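Local coordinates for tail spike protein (Acinetobacter phage vB_AbaP_AS12, PDB 6EU4) that probably recognises and degrades the capsular polysaccharide of Acinetobacter baumannii at the start of phage infection, as a trimeric beta-helical tailspike, at residues A[288-293]-A[317-322]; A[313-318]-A[335-340]; A[339-344]-A[375-380]; A[406-411]-A[444-449]; A[412-417]-A[463-468]. One frame throughout, in Å; residues are numbered along the deposited sequence.

How the interactions relate
Interactions 1 to 4 pair neighbouring coils of a parallel beta-helix, probably right-handed as in other phage tailspikes; interaction 5 sets the last coils against the loop that leaves them. Interactions 1 and 2 share I317 and V318, and interactions 2 and 3 share Y339 and A340; their centres lie 10 to 12 Å apart. Strand 371-376 meets strand 405-409 through V375 N and Y408 O, 2.8 Å apart, joining interaction 3 to interaction 4. Segment 412-417 follows 406-411 directly in the chain, and N448 O of interaction 4 lies 2.7 Å from G412 N of interaction 5. Interactions 1, 3 and 5 touch the second subunit; interactions 2 and 4 touch no other chain.

Interaction 1. Residues A[288-293]-A[317-322]; sequences LNKMQG and IVYSNV
The OG of S320 sits at the middle of this contact. S320 OG accepts the N-H of M291 at 2.8 Å in a nearly straight bond (161° at the hydrogen) and gives its proton to V318 O, from well above that carbonyl's plane. V318 O therefore holds two donors, because K290 N also reaches it, almost along the C=O axis. With OG beside its own backbone N and anti to the carbonyl carbon (chi1 -57°), the hydroxyl stands in for a backbone carbonyl where both chains bend. These bends, at K290 and Y319, interrupt the pairing of neighbouring coils in a parallel beta-helix: L288 and N289 form a parallel ladder with I317 and V318, and beyond the bend N321 N bonds to M291 O at 2.9 Å. K290 and Y319 both have positive phi, and their side chains run alongside each other, CD of K290 3.8 Å from CB of Y319. Q292 folds back, its chain bent at chi2, so that NE2 gives a proton to Y319 O at 2.9 Å. N321, its CG in the crowded position between N and C (chi1 75°), turns OD1 to G293 N at 2.9 Å; its amide plane lies nearly parallel to that of Q292. Further out, S343 OG bonds to S320 N, and N351 and N349 of the second subunit grip OD1 and ND2 of N321.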
# COMPACT_ATOMS: atom_id res chain seq x y z
N LEU A 288 -2.15 17.63 -10.15
CA LEU A 288 -1.94 17.67 -8.71
C LEU A 288 -0.77 18.59 -8.38
O LEU A 288 0.32 18.46 -8.96
CB LEU A 288 -1.66 16.28 -8.15
CG LEU A 288 -2.68 15.21 -8.52
CD1 LEU A 288 -2.28 13.91 -7.86
CD2 LEU A 288 -4.10 15.60 -8.10
N ASN A 289 -1.01 19.52 -7.47
CA ASN A 289 -0.00 20.47 -7.04
C ASN A 289 -0.05 20.57 -5.52
O ASN A 289 -1.12 20.76 -4.94
CB ASN A 289 -0.25 21.84 -7.69
CG ASN A 289 0.74 22.88 -7.25
OD1 ASN A 289 1.96 22.64 -7.22
ND2 ASN A 289 0.23 24.06 -6.89
N LYS A 290 1.11 20.41 -4.88
CA LYS A 290 1.24 20.48 -3.42
C LYS A 290 0.30 19.50 -2.74
O LYS A 290 -0.32 19.80 -1.71
CB LYS A 290 1.01 21.91 -2.92
CG LYS A 290 2.06 22.91 -3.40
CD LYS A 290 3.41 22.76 -2.68
CE LYS A 290 4.39 23.89 -3.04
NZ LYS A 290 5.61 23.89 -2.18
N MSE A 291 0.24 18.28 -3.28
CA MSE A 291 -0.59 17.24 -2.73
C MSE A 291 0.23 16.33 -1.83
O MSE A 291 0.85 15.36 -2.29
CB MSE A 291 -1.26 16.45 -3.88
CG MSE A 291 -2.52 17.16 -4.40
SE MSE A 291 -4.07 16.91 -3.20
CE MSE A 291 -4.93 15.43 -4.06
N GLN A 292 0.23 16.63 -0.53
CA GLN A 292 1.00 15.88 0.44
C GLN A 292 0.16 14.76 1.05
O GLN A 292 -1.03 14.95 1.32
CB GLN A 292 1.52 16.79 1.55
CG GLN A 292 1.96 18.19 1.10
CD GLN A 292 3.00 18.13 0.00
OE1 GLN A 292 3.55 17.08 -0.28
NE2 GLN A 292 3.27 19.28 -0.61
N GLY A 293 0.79 13.61 1.31
CA GLY A 293 0.07 12.53 1.99
C GLY A 293 -1.14 12.00 1.24
O GLY A 293 -2.16 11.68 1.87
N ILE A 317 2.11 15.73 -11.52
CA ILE A 317 2.27 15.69 -10.07
C ILE A 317 3.45 16.58 -9.69
O ILE A 317 4.61 16.24 -9.98
CB ILE A 317 2.45 14.25 -9.55
CG1 ILE A 317 1.28 13.40 -10.05
CG2 ILE A 317 2.52 14.25 -8.03
CD1 ILE A 317 1.23 11.97 -9.52
N VAL A 318 3.14 17.70 -9.06
CA VAL A 318 4.11 18.75 -8.78
C VAL A 318 4.15 19.00 -7.27
O VAL A 318 3.11 19.21 -6.64
CB VAL A 318 3.75 20.03 -9.56
CG1 VAL A 318 4.67 21.16 -9.19
CG2 VAL A 318 3.81 19.74 -11.07
N TYR A 319 5.36 18.98 -6.71
CA TYR A 319 5.61 19.21 -5.28
C TYR A 319 4.60 18.46 -4.40
O TYR A 319 4.04 19.01 -3.44
CB TYR A 319 5.62 20.70 -4.97
CG TYR A 319 6.77 21.41 -5.65
CD1 TYR A 319 8.08 21.04 -5.41
CD2 TYR A 319 6.53 22.47 -6.51
CE1 TYR A 319 9.14 21.70 -6.05
CE2 TYR A 319 7.57 23.13 -7.14
CZ TYR A 319 8.87 22.73 -6.91
OH TYR A 319 9.91 23.40 -7.53
N SER A 320 4.47 17.16 -4.66
CA SER A 320 3.49 16.30 -4.01
C SER A 320 4.16 15.01 -3.57
O SER A 320 5.26 14.68 -4.03
CB SER A 320 2.33 15.96 -4.96
OG SER A 320 1.69 17.13 -5.44
N ASN A 321 3.49 14.25 -2.71
CA ASN A 321 3.91 12.87 -2.48
C ASN A 321 2.67 11.98 -2.47
O ASN A 321 1.73 12.22 -1.70
CB ASN A 321 4.79 12.73 -1.22
CG ASN A 321 4.04 12.82 0.11
OD1 ASN A 321 3.54 13.88 0.51
ND2 ASN A 321 4.04 11.71 0.85
N VAL A 322 2.66 11.00 -3.36
CA VAL A 322 1.48 10.24 -3.77
C VAL A 322 1.85 8.77 -3.84
O VAL A 322 2.91 8.42 -4.37
CB VAL A 322 0.95 10.69 -5.15
CG1 VAL A 322 -0.23 9.83 -5.60
CG2 VAL A 322 0.59 12.18 -5.15

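Interaction 2. Residues A[313-318]-A[335-340]; sequences ALFKIV and QNFLYA
Two successive coils of the parallel beta-helix meet at a corner and along the straight strand that follows it, strand 315-318 running beside strand 338-340 at 10° and 4.8 Å between axes. F315 N bonds to F337 O at the corner; further along, Y339 N reaches F315 O and I317 N reaches Y339 O at 2.8 Å, both donors almost on the C=O axis. L314 and F337 turn the corner with helical backbone angles and carry their side chains with CG anti to the backbone N, so the two lie alongside each other, CD2 of L314 3.9 Å from CE1 of F337. F315 has its CG beside the backbone N instead (chi1 -50°), which brings its ring edge against one face of F337: a T-shaped pair with centroids 5.5 Å apart and planes at 76°. On the same side, CD1 of L338 crosses to I317 CD1 at 3.6 Å and also touches F315 CB at 3.8 Å. Within the coils this cluster continues to W286, F350 and F373. On the other face, the extended chain of K316 runs alongside Y339, CG of K316 4.0 Å from CD2 of Y339. V318 CG2 comes to the edge of the same ring. Apolar residues above apolar ones at equivalent places of adjacent coils, here F315 with L338 and I317 with A340, mark the interior of a parallel beta-helix.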
# COMPACT_ATOMS: atom_id res chain seq x y z
N ALA A 313 -0.26 14.87 -20.13
CA ALA A 313 0.10 13.77 -19.25
C ALA A 313 -1.16 13.15 -18.66
O ALA A 313 -2.15 13.84 -18.43
CB ALA A 313 1.00 14.23 -18.09
N LEU A 314 -1.09 11.86 -18.37
CA LEU A 314 -2.16 11.26 -17.57
C LEU A 314 -2.15 11.86 -16.17
O LEU A 314 -3.19 12.31 -15.66
CB LEU A 314 -2.00 9.74 -17.50
CG LEU A 314 -2.98 8.99 -16.59
CD1 LEU A 314 -4.43 9.32 -16.92
CD2 LEU A 314 -2.76 7.48 -16.72
N PHE A 315 -0.98 11.84 -15.52
CA PHE A 315 -0.74 12.42 -14.20
C PHE A 315 0.30 13.52 -14.29
O PHE A 315 1.44 13.28 -14.72
CB PHE A 315 -0.22 11.37 -13.22
CG PHE A 315 -1.02 10.09 -13.17
CD1 PHE A 315 -2.23 10.04 -12.48
CD2 PHE A 315 -0.52 8.91 -13.71
CE1 PHE A 315 -2.95 8.86 -12.41
CE2 PHE A 315 -1.24 7.73 -13.66
CZ PHE A 315 -2.45 7.70 -13.00
N LYS A 316 -0.07 14.70 -13.84
CA LYS A 316 0.86 15.80 -13.61
C LYS A 316 0.93 15.98 -12.10
O LYS A 316 -0.08 16.33 -11.47
CB LYS A 316 0.40 17.07 -14.31
CG LYS A 316 1.32 18.25 -13.99
CD LYS A 316 0.86 19.53 -14.70
CE LYS A 316 1.79 20.67 -14.41
NZ LYS A 316 1.33 21.91 -15.13
N ILE A 317 2.11 15.73 -11.52
CA ILE A 317 2.27 15.69 -10.07
C ILE A 317 3.45 16.58 -9.69
O ILE A 317 4.61 16.24 -9.98
CB ILE A 317 2.45 14.25 -9.55
CG1 ILE A 317 1.28 13.40 -10.05
CG2 ILE A 317 2.52 14.25 -8.03
CD1 ILE A 317 1.23 11.97 -9.52
N VAL A 318 3.14 17.70 -9.06
CA VAL A 318 4.11 18.75 -8.78
C VAL A 318 4.15 19.00 -7.27
O VAL A 318 3.11 19.21 -6.64
CB VAL A 318 3.75 20.03 -9.56
CG1 VAL A 318 4.67 21.16 -9.19
CG2 VAL A 318 3.81 19.74 -11.07
N GLN A 335 1.66 12.76 -24.04
CA GLN A 335 3.11 12.90 -24.17
C GLN A 335 3.84 12.23 -23.01
O GLN A 335 4.90 11.64 -23.20
CB GLN A 335 3.49 14.37 -24.27
CG GLN A 335 4.97 14.57 -24.58
CD GLN A 335 5.32 16.04 -24.63
OE1 GLN A 335 4.65 16.82 -25.29
NE2 GLN A 335 6.36 16.43 -23.89
N ASN A 336 3.30 12.35 -21.80
CA ASN A 336 3.85 11.66 -20.64
C ASN A 336 2.77 10.81 -19.99
O ASN A 336 1.59 11.18 -19.99
CB ASN A 336 4.36 12.61 -19.53
CG ASN A 336 5.36 13.67 -20.01
OD1 ASN A 336 5.25 14.82 -19.59
ND2 ASN A 336 6.34 13.30 -20.82
N PHE A 337 3.18 9.69 -19.41
CA PHE A 337 2.32 8.96 -18.49
C PHE A 337 2.29 9.68 -17.15
O PHE A 337 1.22 10.06 -16.66
CB PHE A 337 2.81 7.52 -18.35
CG PHE A 337 2.06 6.68 -17.35
CD1 PHE A 337 0.96 5.92 -17.73
CD2 PHE A 337 2.52 6.58 -16.04
CE1 PHE A 337 0.30 5.12 -16.82
CE2 PHE A 337 1.87 5.80 -15.11
CZ PHE A 337 0.76 5.05 -15.50
N LEU A 338 3.47 9.94 -16.59
CA LEU A 338 3.63 10.68 -15.35
C LEU A 338 4.63 11.79 -15.61
O LEU A 338 5.76 11.52 -16.05
CB LEU A 338 4.12 9.79 -14.22
CG LEU A 338 4.57 10.53 -12.95
CD1 LEU A 338 3.42 11.30 -12.31
CD2 LEU A 338 5.17 9.52 -11.97
N TYR A 339 4.21 13.02 -15.35
CA TYR A 339 5.12 14.14 -15.18
C TYR A 339 5.26 14.39 -13.68
O TYR A 339 4.28 14.71 -13.02
CB TYR A 339 4.59 15.39 -15.89
CG TYR A 339 5.48 16.58 -15.66
CD1 TYR A 339 6.57 16.81 -16.48
CD2 TYR A 339 5.24 17.47 -14.62
CE1 TYR A 339 7.41 17.91 -16.27
CE2 TYR A 339 6.06 18.57 -14.41
CZ TYR A 339 7.16 18.77 -15.23
OH TYR A 339 8.00 19.85 -15.03
N ALA A 340 6.48 14.24 -13.16
CA ALA A 340 6.75 14.41 -11.73
C ALA A 340 7.84 15.46 -11.58
O ALA A 340 8.94 15.30 -12.11
CB ALA A 340 7.21 13.10 -11.08

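Interaction 3. Residues A[339-344]-A[375-380]; sequences YAEGSE and VVSNSK
E344 and K380 cross obliquely, both chains extended beyond CG, so that the lysine's CD lies 3.6 Å from the carboxylate carbon CD of E344 before NZ closes a salt bridge to OE1 at 2.9 Å. NZ comes from well above the carboxylate plane, 60° out of it. Neither group relies on the other alone: OE2 of E344 takes the backbone N of G386, and K380 NZ bonds to E420 O and T422 OG1, all three on the second subunit, which should favour both charged forms. At the other end, V376 puts CG2 in the crowded position between N and C. The V376 and Y339 side chains cross at about a right angle, CG2 of V376 3.8 Å from OH of Y339. Y339 OH donates to E341 OE1 at 2.7 Å, fixing the extended E341 chain, whose OE2 is bridged by a water to S377 OG. Between these groups S379 OG makes two bonds: it accepts S343 N in a dead straight bond (178°) and gives its proton to V376 O. V376 O also takes G342 N, at 3.2 Å. G342, S377 and N378 all have positive phi, and the extra residue shifts the pairing by one between the E341-V376 and E344-K380 bridges. Two short parallel ladders separated by a turn, a serine hydroxyl bonded between them, belong to stacked coils of a parallel beta-helix.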
# COMPACT_ATOMS: atom_id res chain seq x y z
N TYR A 339 4.21 13.02 -15.35
CA TYR A 339 5.12 14.14 -15.18
C TYR A 339 5.26 14.39 -13.68
O TYR A 339 4.28 14.71 -13.02
CB TYR A 339 4.59 15.39 -15.89
CG TYR A 339 5.48 16.58 -15.66
CD1 TYR A 339 6.57 16.81 -16.48
CD2 TYR A 339 5.24 17.47 -14.62
CE1 TYR A 339 7.41 17.91 -16.27
CE2 TYR A 339 6.06 18.57 -14.41
CZ TYR A 339 7.16 18.77 -15.23
OH TYR A 339 8.00 19.85 -15.03
N ALA A 340 6.48 14.24 -13.16
CA ALA A 340 6.75 14.41 -11.73
C ALA A 340 7.84 15.46 -11.58
O ALA A 340 8.94 15.30 -12.11
CB ALA A 340 7.21 13.10 -11.08
N GLU A 341 7.52 16.52 -10.84
CA GLU A 341 8.42 17.64 -10.60
C GLU A 341 8.42 17.90 -9.09
O GLU A 341 7.38 18.21 -8.52
CB GLU A 341 7.98 18.89 -11.37
CG GLU A 341 8.83 20.11 -11.11
CD GLU A 341 8.38 21.35 -11.84
OE1 GLU A 341 7.53 21.26 -12.76
OE2 GLU A 341 8.87 22.44 -11.47
N GLY A 342 9.57 17.71 -8.46
CA GLY A 342 9.65 17.85 -7.02
C GLY A 342 8.72 16.94 -6.24
O GLY A 342 8.28 17.31 -5.14
N SER A 343 8.45 15.73 -6.75
CA SER A 343 7.43 14.87 -6.16
C SER A 343 7.96 13.48 -5.89
O SER A 343 8.85 12.99 -6.59
CB SER A 343 6.21 14.75 -7.08
OG SER A 343 5.55 15.99 -7.17
N GLU A 344 7.38 12.83 -4.88
CA GLU A 344 7.63 11.43 -4.56
C GLU A 344 6.39 10.64 -4.96
O GLU A 344 5.29 10.91 -4.46
CB GLU A 344 7.92 11.23 -3.07
CG GLU A 344 8.06 9.74 -2.70
CD GLU A 344 8.68 9.49 -1.33
OE1 GLU A 344 9.01 10.44 -0.56
OE2 GLU A 344 8.84 8.30 -1.01
N VAL A 375 10.84 12.65 -14.97
CA VAL A 375 11.13 12.63 -13.53
C VAL A 375 12.16 13.72 -13.28
O VAL A 375 13.37 13.50 -13.50
CB VAL A 375 11.64 11.25 -13.09
CG1 VAL A 375 11.80 11.19 -11.58
CG2 VAL A 375 10.69 10.16 -13.54
N VAL A 376 11.72 14.89 -12.81
CA VAL A 376 12.55 16.08 -12.79
C VAL A 376 12.52 16.78 -11.43
O VAL A 376 11.60 16.61 -10.63
CB VAL A 376 12.14 17.06 -13.92
CG1 VAL A 376 12.09 16.34 -15.26
CG2 VAL A 376 10.78 17.75 -13.61
N SER A 377 13.56 17.59 -11.19
CA SER A 377 13.64 18.50 -10.04
C SER A 377 13.44 17.78 -8.70
O SER A 377 12.47 18.00 -7.97
CB SER A 377 12.61 19.62 -10.19
OG SER A 377 12.88 20.40 -11.34
N ASN A 378 14.40 16.92 -8.37
CA ASN A 378 14.43 16.25 -7.07
C ASN A 378 13.18 15.39 -6.83
O ASN A 378 12.70 15.25 -5.69
CB ASN A 378 14.60 17.25 -5.94
CG ASN A 378 15.98 17.87 -5.94
OD1 ASN A 378 16.98 17.15 -5.93
ND2 ASN A 378 16.04 19.19 -6.01
N SER A 379 12.69 14.76 -7.88
CA SER A 379 11.61 13.80 -7.73
C SER A 379 12.16 12.42 -7.36
O SER A 379 13.34 12.12 -7.51
CB SER A 379 10.80 13.69 -9.03
OG SER A 379 9.97 14.82 -9.20
N LYS A 380 11.26 11.59 -6.84
CA LYS A 380 11.55 10.18 -6.57
C LYS A 380 10.37 9.41 -7.10
O LYS A 380 9.25 9.59 -6.61
CB LYS A 380 11.71 9.86 -5.08
CG LYS A 380 12.09 10.96 -4.17
CD LYS A 380 11.90 10.47 -2.73
CE LYS A 380 12.09 11.54 -1.72
NZ LYS A 380 11.88 11.03 -0.33
O HOH W 1 11.23 22.68 -10.40

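Interaction 4. Residues A[406-411]-A[444-449]; sequences LAYVEG and YYTTNA
T446 has CB directed at segment 406-411, and its two branches do different work. CG2 of T446, anti to the carbonyl carbon, reaches between two side chains, 3.5 Å from Y408 OH and 3.7 Å from E410 CB. OG1 of T446 takes the crowded position between N and C (chi1 65°), lying 3.5 Å from E410 CA, and shares a water with G411 N: that water accepts the glycine N-H and is 2.8 Å from OG1. The same oxygen weakly receives N448 N across its own turn. T446 N bonds to V409 O almost along the C=O axis, ending the short parallel ladder that begins where Y444 N meets A407 O at 2.9 Å; V409 N to Y444 O lies between. A449 CB closes in on the used V409 O at 3.4 Å, and V409 also sets CB against Y445 CB. The tyrosines turn apart: Y445 has its CG in the crowded position and carries OH away to D462, while Y444 stacks on F438 and bonds to E429. E410 is bent back, so OE1 holds S377 N. Strand 405-409 thus lies between strand 371-376 and strand 443-445 in one wall of the beta-helix, each strand belonging to a successive coil, with A407 and V409 both packed on F415 of strand 414-417.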
# COMPACT_ATOMS: atom_id res chain seq x y z
N LEU A 406 11.22 5.38 -22.14
CA LEU A 406 10.54 4.98 -20.91
C LEU A 406 10.62 6.10 -19.89
O LEU A 406 9.61 6.48 -19.29
CB LEU A 406 11.14 3.71 -20.31
CG LEU A 406 10.55 3.31 -18.93
CD1 LEU A 406 9.04 3.00 -19.11
CD2 LEU A 406 11.26 2.11 -18.30
N ALA A 407 11.81 6.67 -19.70
CA ALA A 407 11.98 7.65 -18.64
C ALA A 407 13.11 8.62 -18.96
O ALA A 407 14.10 8.26 -19.61
CB ALA A 407 12.28 6.98 -17.31
N TYR A 408 12.93 9.85 -18.49
CA TYR A 408 13.94 10.88 -18.44
C TYR A 408 14.05 11.32 -17.00
O TYR A 408 13.04 11.65 -16.37
CB TYR A 408 13.58 12.07 -19.31
CG TYR A 408 14.61 13.17 -19.25
CD1 TYR A 408 15.89 12.97 -19.71
CD2 TYR A 408 14.28 14.42 -18.74
CE1 TYR A 408 16.83 13.95 -19.66
CE2 TYR A 408 15.23 15.43 -18.70
CZ TYR A 408 16.49 15.18 -19.18
OH TYR A 408 17.47 16.16 -19.13
N VAL A 409 15.27 11.30 -16.47
CA VAL A 409 15.51 11.51 -15.05
C VAL A 409 16.59 12.58 -14.91
O VAL A 409 17.71 12.40 -15.40
CB VAL A 409 15.95 10.21 -14.34
CG1 VAL A 409 15.87 10.37 -12.84
CG2 VAL A 409 15.11 9.01 -14.80
N GLU A 410 16.26 13.68 -14.24
CA GLU A 410 17.19 14.81 -14.17
C GLU A 410 17.05 15.58 -12.87
O GLU A 410 16.14 15.36 -12.06
CB GLU A 410 16.97 15.76 -15.37
CG GLU A 410 15.74 16.64 -15.26
CD GLU A 410 16.00 17.97 -14.54
OE1 GLU A 410 15.32 18.24 -13.53
OE2 GLU A 410 16.90 18.73 -14.96
N GLY A 411 18.00 16.51 -12.67
CA GLY A 411 17.90 17.50 -11.61
C GLY A 411 17.81 16.94 -10.20
O GLY A 411 16.99 17.40 -9.40
N TYR A 444 16.84 7.28 -19.67
CA TYR A 444 17.87 8.28 -19.92
C TYR A 444 17.97 9.19 -18.70
O TYR A 444 16.95 9.70 -18.24
CB TYR A 444 17.53 9.09 -21.16
CG TYR A 444 17.39 8.17 -22.35
CD1 TYR A 444 18.53 7.59 -22.91
CD2 TYR A 444 16.16 7.83 -22.86
CE1 TYR A 444 18.43 6.71 -23.99
CE2 TYR A 444 16.05 6.96 -23.93
CZ TYR A 444 17.19 6.40 -24.48
OH TYR A 444 17.06 5.53 -25.55
N TYR A 445 19.19 9.43 -18.23
CA TYR A 445 19.35 10.21 -17.01
C TYR A 445 20.58 11.09 -17.11
O TYR A 445 21.50 10.82 -17.88
CB TYR A 445 19.41 9.30 -15.78
CG TYR A 445 20.54 8.29 -15.76
CD1 TYR A 445 20.43 7.08 -16.44
CD2 TYR A 445 21.70 8.51 -15.04
CE1 TYR A 445 21.43 6.15 -16.43
CE2 TYR A 445 22.73 7.58 -15.01
CZ TYR A 445 22.58 6.39 -15.71
OH TYR A 445 23.60 5.48 -15.69
N THR A 446 20.56 12.18 -16.35
CA THR A 446 21.69 13.11 -16.37
C THR A 446 22.73 12.74 -15.33
O THR A 446 22.52 11.89 -14.46
CB THR A 446 21.21 14.54 -16.14
OG1 THR A 446 20.67 14.64 -14.81
CG2 THR A 446 20.12 14.94 -17.15
N THR A 447 23.88 13.43 -15.40
CA THR A 447 24.94 13.17 -14.43
C THR A 447 24.56 13.59 -13.01
O THR A 447 25.23 13.18 -12.07
CB THR A 447 26.25 13.87 -14.85
OG1 THR A 447 25.99 15.24 -15.09
CG2 THR A 447 26.80 13.26 -16.10
N ASN A 448 23.52 14.41 -12.89
CA ASN A 448 22.92 14.82 -11.63
C ASN A 448 21.57 14.15 -11.51
O ASN A 448 20.53 14.82 -11.52
CB ASN A 448 22.80 16.34 -11.56
CG ASN A 448 22.23 16.82 -10.24
OD1 ASN A 448 22.40 16.18 -9.21
ND2 ASN A 448 21.56 17.97 -10.27
N ALA A 449 21.57 12.83 -11.53
CA ALA A 449 20.37 12.05 -11.28
C ALA A 449 20.82 10.66 -10.86
O ALA A 449 21.99 10.30 -10.99
CB ALA A 449 19.48 11.97 -12.52
O HOH W 2 20.21 17.39 -14.39

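Interaction 5. Residues A[412-417]-A[463-468]; sequences GSVFEV and GAKFSG
Strand 414-417 is extended, while 463-468 opens with a type I beta turn from G463 to F466, closed by F466 N to G463 O at 2.9 Å. The two do not pair as strands: where the coils of the parallel beta-helix face the loop leading out of them, the nearest CA atoms, those of V414 and K465, are 7.8 Å apart. V414 points at the turn with CG2 anti to the backbone N and CG1 in the crowded position (chi1 61°), so each methyl takes its own partner. The K465 chain, bent only at chi4, crosses V414 at about a right angle, CD of K465 3.9 Å from CB of V414. F466, CG anti to its carbonyl carbon, presents the edge of its ring, CE2 4.0 Å from V414 CG2. P419 of the second subunit packs on K465, F466 and E416, and G468 continues in parallel ladders with strands of both other subunits, consistent with the loop leading from single-chain coils into a part where the three chains share sheets. E416 OE2 lies near E420 OE1 of the second subunit, like charges whose closeness may raise one pKa. The same OE2 of E416 is near the plane of the F466 ring, 4.1 Å from CZ.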
# COMPACT_ATOMS: atom_id res chain seq x y z
N GLY A 412 18.67 15.98 -9.88
CA GLY A 412 18.69 15.37 -8.56
C GLY A 412 17.64 14.30 -8.34
O GLY A 412 17.54 13.79 -7.22
N SER A 413 16.87 13.95 -9.36
CA SER A 413 15.80 12.97 -9.21
C SER A 413 16.35 11.54 -9.14
O SER A 413 17.50 11.27 -9.48
CB SER A 413 14.83 13.06 -10.37
OG SER A 413 14.19 14.33 -10.38
N VAL A 414 15.49 10.63 -8.69
CA VAL A 414 15.79 9.21 -8.67
C VAL A 414 14.58 8.47 -9.24
O VAL A 414 13.43 8.83 -8.97
CB VAL A 414 16.16 8.71 -7.26
CG1 VAL A 414 15.03 8.92 -6.29
CG2 VAL A 414 16.57 7.25 -7.31
N PHE A 415 14.87 7.46 -10.06
CA PHE A 415 13.87 6.64 -10.74
C PHE A 415 14.23 5.18 -10.48
O PHE A 415 15.37 4.77 -10.72
CB PHE A 415 13.86 6.93 -12.24
CG PHE A 415 12.87 6.13 -13.04
CD1 PHE A 415 11.50 6.23 -12.80
CD2 PHE A 415 13.29 5.31 -14.08
CE1 PHE A 415 10.58 5.53 -13.57
CE2 PHE A 415 12.38 4.60 -14.84
CZ PHE A 415 11.03 4.70 -14.58
N GLU A 416 13.26 4.40 -10.01
CA GLU A 416 13.48 3.02 -9.61
C GLU A 416 12.48 2.13 -10.32
O GLU A 416 11.28 2.43 -10.34
CB GLU A 416 13.37 2.86 -8.08
CG GLU A 416 14.40 3.69 -7.30
CD GLU A 416 14.07 3.90 -5.81
OE1 GLU A 416 12.89 3.95 -5.42
OE2 GLU A 416 15.02 4.04 -5.02
N VAL A 417 12.96 1.04 -10.93
CA VAL A 417 12.12 0.06 -11.61
C VAL A 417 12.43 -1.32 -11.05
O VAL A 417 13.55 -1.81 -11.21
CB VAL A 417 12.32 0.06 -13.14
CG1 VAL A 417 11.38 -0.97 -13.81
CG2 VAL A 417 12.09 1.43 -13.74
N GLY A 463 24.46 7.01 -9.85
CA GLY A 463 24.12 8.31 -9.30
C GLY A 463 24.48 8.41 -7.83
O GLY A 463 24.88 7.45 -7.18
N ALA A 464 24.33 9.63 -7.31
CA ALA A 464 24.79 9.92 -5.95
C ALA A 464 24.03 9.13 -4.88
O ALA A 464 24.57 8.93 -3.78
CB ALA A 464 24.67 11.41 -5.65
N LYS A 465 22.81 8.70 -5.15
CA LYS A 465 22.08 7.91 -4.17
C LYS A 465 22.56 6.47 -4.12
O LYS A 465 22.16 5.73 -3.21
CB LYS A 465 20.59 7.96 -4.48
CG LYS A 465 20.02 9.38 -4.29
CD LYS A 465 18.53 9.41 -4.28
CE LYS A 465 18.04 10.86 -4.12
NZ LYS A 465 18.48 11.46 -2.83
N PHE A 466 23.42 6.06 -5.05
CA PHE A 466 23.90 4.69 -5.15
C PHE A 466 25.42 4.74 -5.28
O PHE A 466 26.01 4.38 -6.31
CB PHE A 466 23.25 3.97 -6.32
CG PHE A 466 21.77 3.94 -6.23
CD1 PHE A 466 21.14 3.04 -5.38
CD2 PHE A 466 20.99 4.80 -6.96
CE1 PHE A 466 19.78 3.00 -5.29
CE2 PHE A 466 19.62 4.77 -6.85
CZ PHE A 466 19.02 3.88 -6.00
N SER A 467 26.07 5.19 -4.22
CA SER A 467 27.52 5.37 -4.22
C SER A 467 28.27 4.10 -3.85
O SER A 467 29.38 3.87 -4.33
CB SER A 467 27.91 6.47 -3.24
OG SER A 467 29.32 6.56 -3.11
N GLY A 468 27.69 3.28 -2.98
CA GLY A 468 28.41 2.10 -2.53
C GLY A 468 27.48 1.12 -1.85
O GLY A 468 26.33 1.42 -1.54